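Side-chain contacts in sulfurtransferase (Azotobacter vinelandii, PDB 1E0C), which probably transfers sulfur from thiosulfate to cyanide, as other rhodaneses do, by way of a persulfide form of the enzyme: residues A[100-103]-A[104-107]; A[209-212]-A[213-217]. One frame throughout, in Å; residues are numbered along the deposited sequence.

Contact 1. Residues A[100-103]-A[104-107]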
ATOM      1  N   TRP A 100      -2.017  -3.787  -1.611  1.00 10.40           N
ATOM      2  CA  TRP A 100      -1.137  -4.880  -2.076  1.00 11.35           C
ATOM      3  C   TRP A 100      -1.610  -6.199  -1.473  1.00 10.03           C
ATOM      4  O   TRP A 100      -1.694  -7.212  -2.167  1.00  9.44           O
ATOM      5  CB  TRP A 100       0.309  -4.552  -1.725  1.00  8.53           C
ATOM      6  CG  TRP A 100       1.223  -5.736  -1.678  1.00 10.20           C
ATOM      7  CD1 TRP A 100       1.758  -6.425  -2.723  1.00  9.72           C
ATOM      8  CD2 TRP A 100       1.698  -6.379  -0.484  1.00  8.44           C
ATOM      9  NE1 TRP A 100       2.551  -7.449  -2.259  1.00 11.68           N
ATOM     10  CE2 TRP A 100       2.531  -7.437  -0.886  1.00 12.57           C
ATOM     11  CE3 TRP A 100       1.506  -6.144   0.881  1.00  9.69           C
ATOM     12  CZ2 TRP A 100       3.153  -8.285   0.029  1.00 12.83           C
ATOM     13  CZ3 TRP A 100       2.139  -6.967   1.792  1.00 10.66           C
ATOM     14  CH2 TRP A 100       2.954  -8.027   1.362  1.00 15.63           C
ATOM     15  N   LEU A 101      -2.076  -6.183  -0.214  1.00  9.72           N
ATOM     16  CA  LEU A 101      -2.624  -7.418   0.366  1.00 11.04           C
ATOM     17  C   LEU A 101      -3.894  -7.850  -0.345  1.00  9.89           C
ATOM     18  O   LEU A 101      -4.166  -9.038  -0.525  1.00 11.29           O
ATOM     19  CB  LEU A 101      -2.863  -7.271   1.864  1.00  8.59           C
ATOM     20  CG  LEU A 101      -1.635  -7.333   2.775  1.00 14.87           C
ATOM     21  CD1 LEU A 101      -2.048  -7.125   4.229  1.00 12.08           C
ATOM     22  CD2 LEU A 101      -0.913  -8.675   2.622  1.00 12.44           C
ATOM     23  N   LEU A 102      -4.729  -6.890  -0.760  1.00  9.96           N
ATOM     24  CA  LEU A 102      -5.911  -7.239  -1.546  1.00 10.39           C
ATOM     25  C   LEU A 102      -5.520  -7.916  -2.850  1.00 10.25           C
ATOM     26  O   LEU A 102      -6.154  -8.882  -3.282  1.00 11.61           O
ATOM     27  CB  LEU A 102      -6.747  -5.992  -1.824  1.00  8.14           C
ATOM     28  CG  LEU A 102      -7.474  -5.380  -0.618  1.00 12.37           C
ATOM     29  CD1 LEU A 102      -8.227  -4.133  -1.078  1.00 10.78           C
ATOM     30  CD2 LEU A 102      -8.462  -6.393  -0.028  1.00  7.46           C
ATOM     31  N   ASP A 103      -4.415  -7.468  -3.469  1.00 11.02           N
ATOM     32  CA  ASP A 103      -3.946  -8.185  -4.661  1.00  7.09           C
ATOM     33  C   ASP A 103      -3.453  -9.585  -4.283  1.00  8.70           C
ATOM     34  O   ASP A 103      -3.704 -10.545  -5.004  1.00 11.72           O
ATOM     35  CB  ASP A 103      -2.789  -7.417  -5.317  1.00 11.86           C
ATOM     36  CG  ASP A 103      -3.306  -6.177  -6.039  1.00 14.90           C
ATOM     37  OD1 ASP A 103      -4.491  -6.181  -6.421  1.00 12.00           O
ATOM     38  OD2 ASP A 103      -2.498  -5.245  -6.209  1.00 12.96           O
ATOM     39  N   VAL A 104      -2.806  -9.689  -3.129  1.00  9.11           N
ATOM     40  CA  VAL A 104      -2.327 -10.986  -2.650  1.00 10.24           C
ATOM     41  C   VAL A 104      -3.473 -11.967  -2.449  1.00 15.31           C
ATOM     42  O   VAL A 104      -3.332 -13.139  -2.805  1.00 12.33           O
ATOM     43  CB  VAL A 104      -1.498 -10.855  -1.372  1.00 10.46           C
ATOM     44  CG1 VAL A 104      -1.197 -12.223  -0.752  1.00 13.79           C
ATOM     45  CG2 VAL A 104      -0.170 -10.144  -1.651  1.00 10.56           C
ATOM     46  N   ILE A 105      -4.625 -11.508  -1.954  1.00 11.74           N
ATOM     47  CA  ILE A 105      -5.754 -12.424  -1.783  1.00 11.34           C
ATOM     48  C   ILE A 105      -6.643 -12.527  -2.998  1.00 13.71           C
ATOM     49  O   ILE A 105      -7.653 -13.241  -2.989  1.00 12.53           O
ATOM     50  CB  ILE A 105      -6.572 -12.109  -0.523  1.00 11.81           C
ATOM     51  CG1 ILE A 105      -7.436 -10.858  -0.708  1.00 11.56           C
ATOM     52  CG2 ILE A 105      -5.639 -11.948   0.669  1.00  9.16           C
ATOM     53  CD1 ILE A 105      -8.464 -10.690   0.405  1.00 11.93           C
ATOM     54  N   GLY A 106      -6.280 -11.865  -4.097  1.00 14.87           N
ATOM     55  CA  GLY A 106      -7.013 -12.006  -5.344  1.00 11.85           C
ATOM     56  C   GLY A 106      -8.244 -11.117  -5.418  1.00 14.11           C
ATOM     57  O   GLY A 106      -9.087 -11.330  -6.297  1.00 14.17           O
ATOM     58  N   GLN A 107      -8.379 -10.171  -4.495  1.00  9.17           N
ATOM     59  CA  GLN A 107      -9.536  -9.256  -4.564  1.00 10.98           C
ATOM     60  C   GLN A 107      -9.370  -8.341  -5.779  1.00 19.80           C
ATOM     61  O   GLN A 107      -8.336  -7.678  -5.892  1.00 18.16           O
ATOM     62  CB  GLN A 107      -9.596  -8.409  -3.296  1.00 14.33           C
ATOM     63  CG  GLN A 107     -10.610  -7.276  -3.327  1.00 11.48           C
ATOM     64  CD  GLN A 107     -12.044  -7.758  -3.385  1.00 12.92           C
ATOM     65  OE1 GLN A 107     -12.355  -8.916  -3.093  1.00 13.45           O
ATOM     66  NE2 GLN A 107     -12.966  -6.870  -3.750  1.00 12.45           N
TER
HETATM   67  O   HOH W   1      -6.175  -7.913  -7.389  1.00 15.84           O

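Contact 2. Residues A[209-212]-A[213-217]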
ATOM      1  N   THR A 209      -0.811  15.781  -8.283  1.00  9.48           N
ATOM      2  CA  THR A 209      -1.447  15.578  -9.580  1.00 12.53           C
ATOM      3  C   THR A 209      -0.446  15.438 -10.723  1.00 10.76           C
ATOM      4  O   THR A 209      -0.820  14.909 -11.777  1.00 12.26           O
ATOM      5  CB  THR A 209      -2.433  16.719  -9.913  1.00 23.20           C
ATOM      6  OG1 THR A 209      -1.715  17.956  -9.874  1.00 18.16           O
ATOM      7  CG2 THR A 209      -3.550  16.745  -8.875  1.00 25.81           C
ATOM      8  N   ASP A 210       0.784  15.853 -10.491  1.00 13.20           N
ATOM      9  CA  ASP A 210       1.844  15.790 -11.495  1.00 12.65           C
ATOM     10  C   ASP A 210       2.693  14.540 -11.327  1.00 17.04           C
ATOM     11  O   ASP A 210       3.794  14.448 -11.869  1.00 10.98           O
ATOM     12  CB  ASP A 210       2.752  17.025 -11.375  1.00 10.18           C
ATOM     13  CG  ASP A 210       3.492  17.126 -10.060  1.00 17.65           C
ATOM     14  OD1 ASP A 210       2.919  16.820  -8.980  1.00 13.11           O
ATOM     15  OD2 ASP A 210       4.683  17.533 -10.070  1.00 13.60           O
ATOM     16  N   ILE A 211       2.172  13.551 -10.602  1.00 12.03           N
ATOM     17  CA  ILE A 211       2.958  12.362 -10.282  1.00  8.56           C
ATOM     18  C   ILE A 211       3.503  11.641 -11.499  1.00  8.68           C
ATOM     19  O   ILE A 211       4.652  11.184 -11.475  1.00 10.65           O
ATOM     20  CB  ILE A 211       2.122  11.406  -9.408  1.00 10.33           C
ATOM     21  CG1 ILE A 211       2.970  10.233  -8.900  1.00  6.91           C
ATOM     22  CG2 ILE A 211       0.902  10.900 -10.159  1.00 10.99           C
ATOM     23  CD1 ILE A 211       4.048  10.676  -7.919  1.00 11.61           C
ATOM     24  N   ALA A 212       2.720  11.485 -12.565  1.00  8.38           N
ATOM     25  CA  ALA A 212       3.196  10.741 -13.729  1.00 10.54           C
ATOM     26  C   ALA A 212       4.487  11.319 -14.294  1.00 11.03           C
ATOM     27  O   ALA A 212       5.448  10.578 -14.532  1.00 10.52           O
ATOM     28  CB  ALA A 212       2.126  10.633 -14.795  1.00 10.21           C
ATOM     29  N   GLY A 213       4.508  12.622 -14.539  1.00 10.76           N
ATOM     30  CA  GLY A 213       5.704  13.292 -15.045  1.00 16.23           C
ATOM     31  C   GLY A 213       6.909  13.081 -14.144  1.00 13.29           C
ATOM     32  O   GLY A 213       8.047  12.931 -14.603  1.00 11.39           O
ATOM     33  N   ARG A 214       6.687  13.119 -12.828  1.00  9.70           N
ATOM     34  CA  ARG A 214       7.790  12.959 -11.882  1.00  9.39           C
ATOM     35  C   ARG A 214       8.344  11.543 -11.915  1.00  8.47           C
ATOM     36  O   ARG A 214       9.551  11.306 -11.815  1.00 11.41           O
ATOM     37  CB  ARG A 214       7.321  13.355 -10.479  1.00  7.13           C
ATOM     38  CG  ARG A 214       6.693  14.732 -10.370  1.00  9.22           C
ATOM     39  CD  ARG A 214       7.693  15.862 -10.565  1.00  8.29           C
ATOM     40  NE  ARG A 214       8.052  16.041 -11.976  1.00 10.53           N
ATOM     41  CZ  ARG A 214       7.288  16.638 -12.874  1.00 13.66           C
ATOM     42  NH1 ARG A 214       6.116  17.159 -12.520  1.00 11.72           N
ATOM     43  NH2 ARG A 214       7.706  16.748 -14.131  1.00 12.99           N
ATOM     44  N   LEU A 215       7.455  10.556 -12.066  1.00  6.77           N
ATOM     45  CA  LEU A 215       7.909   9.174 -12.158  1.00  9.21           C
ATOM     46  C   LEU A 215       8.662   8.966 -13.478  1.00 11.56           C
ATOM     47  O   LEU A 215       9.701   8.320 -13.490  1.00 10.30           O
ATOM     48  CB  LEU A 215       6.740   8.199 -12.069  1.00  8.59           C
ATOM     49  CG  LEU A 215       5.970   8.217 -10.743  1.00  9.42           C
ATOM     50  CD1 LEU A 215       4.878   7.147 -10.779  1.00 16.01           C
ATOM     51  CD2 LEU A 215       6.894   8.024  -9.555  1.00 12.92           C
ATOM     52  N   GLU A 216       8.203   9.632 -14.534  1.00  9.33           N
ATOM     53  CA  GLU A 216       8.844   9.473 -15.839  1.00 10.48           C
ATOM     54  C   GLU A 216      10.239  10.066 -15.859  1.00  8.37           C
ATOM     55  O   GLU A 216      11.141   9.493 -16.490  1.00 11.88           O
ATOM     56  CB  GLU A 216       7.963  10.059 -16.942  1.00 10.79           C
ATOM     57  CG  GLU A 216       6.760   9.198 -17.297  1.00  9.47           C
ATOM     58  CD  GLU A 216       5.536   9.999 -17.682  1.00 14.10           C
ATOM     59  OE1 GLU A 216       5.659  11.220 -17.929  1.00 11.19           O
ATOM     60  OE2 GLU A 216       4.448   9.394 -17.785  1.00 11.11           O
ATOM     61  N   GLU A 217      10.477  11.111 -15.075  1.00  8.30           N
ATOM     62  CA  GLU A 217      11.812  11.702 -14.961  1.00  9.07           C
ATOM     63  C   GLU A 217      12.813  10.707 -14.392  1.00 14.30           C
ATOM     64  O   GLU A 217      14.026  10.828 -14.557  1.00 12.83           O
ATOM     65  CB  GLU A 217      11.740  12.939 -14.044  1.00 10.98           C
ATOM     66  CG  GLU A 217      11.210  14.154 -14.799  1.00 14.03           C
ATOM     67  CD  GLU A 217      10.763  15.284 -13.908  1.00 13.11           C
ATOM     68  OE1 GLU A 217      10.686  15.116 -12.671  1.00 10.93           O
ATOM     69  OE2 GLU A 217      10.473  16.378 -14.452  1.00 12.22           O
TER

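Contact 1. Residues A[100-103]-A[104-107]
Leu102 and Gln107 meet where helix 93-104 gives way to the chain that follows, their side chains running out together from the helix end. Gln107 can be followed outward. Its CB lies 3.5 Å from Leu102 O and also touches Leu102 CD2. CG, set opposite the backbone N (chi1 171°), rests against the same methyl, with Gln107 CG 4.0 Å from Leu102 CD2. A bend at chi2 (66°) then carries the amide away from the helix, and NE2 donates to the backbone oxygens of Arg109 and Ala82. Glutamine suits this buried place because its methylenes can pack on leucine while its tip satisfies backbone carbonyls.

One turn of helix also pairs Val104 with Trp100. Val104 CG2 lies over the face of the indole, 4.1 Å from the centroid of the five-membered ring of Trp100, a CH-pi contact; a beta-branched valine one turn on can set this methyl over the ring. Trp100 NE1 is hydrogen-bonded to Thr148 OG1, and the rings of His233 and Tyr240 pack edge-to-face with the indole.

Asp103 adds a polar tie: one water donates to Asp103 OD1 and to Gln107 O, at 2.6 Å from each. OD1 is also hydrogen-bonded to Tyr110 OH, and Asp103 OD2 to Tyr240 OH, so several partners fix the carboxylate's rotation.

The backbone closes the helix with Gln107 N to Leu102 O at 2.8 Å and Gly106 N to Asp103 O at 3.0 Å. Gly106 has a positive phi (83°), a turn in which a CB would press on the carbonyl oxygen of Ile105; glycine avoids this. This is a Schellman motif, and it ends the helix of a beta-alpha-beta crossover between the neighbouring parallel strands 83-87 and 110-113 of the first rhodanese-like domain.

Contact 2. Residues A[209-212]-A[213-217]
With CG held between its backbone N and carbonyl carbon (chi1 63°), Asp210 presents OD2 to Arg214, whose chain bends at chi2 (-69°) and chi3 (76°) to curl back across it. The arginine chain passes roughly perpendicular to the aspartate. Arg214 NH1 reaches Asp210 OD2 at 2.9 Å, on the anti side of the carboxylate, while the oxygen lies almost in the guanidinium plane. Asp210 OD1 has its own salt bridge, to Arg208. The guanidinium also holds Glu217 through two nitrogens, one to each oxygen: Arg214 NE meets Glu217 OE1 at 2.9 Å and Arg214 NH2 meets Glu217 OE2 at 2.8 Å, both from above that carboxylate's plane. Arginine suits the place because its flat group can serve two acids at once; an alanine here would probably leave Glu217 without its mate and Asp210 OD2 without this arginine, though Asp210 would keep its bridge to Arg208. On the buried side, Ile211 CG1 packs 4.1 Å from Leu215 CG, and both residues touch Ile242 of helix 235-245. An i to i+4 and i to i+3 salt-bridge network on one side, with apolar residues on another, marks helix 211-217 as an amphipathic helix of the second rhodanese-like domain.

The two contacts lie in different rhodanese-like domains, their centres about 26 Å apart, and share no helix. Contact 1 is buried and closes a helix at its C-terminal end; contact 2 is partly buried and spans a short helix from its N-cap onward. The chemistry follows the place. In residues 100-107 the polar groups are few, and those of Trp100, Asp103 and Gln107 NE2 find hydroxyl, water or backbone partners, while aromatic and aliphatic groups fill the rest. In residues 209-217 full charges pair with one another near the surface. Helix 235-245 relates the two: Tyr240 meets contact 1 from the other domain, and Ile242 packs against contact 2 within its own.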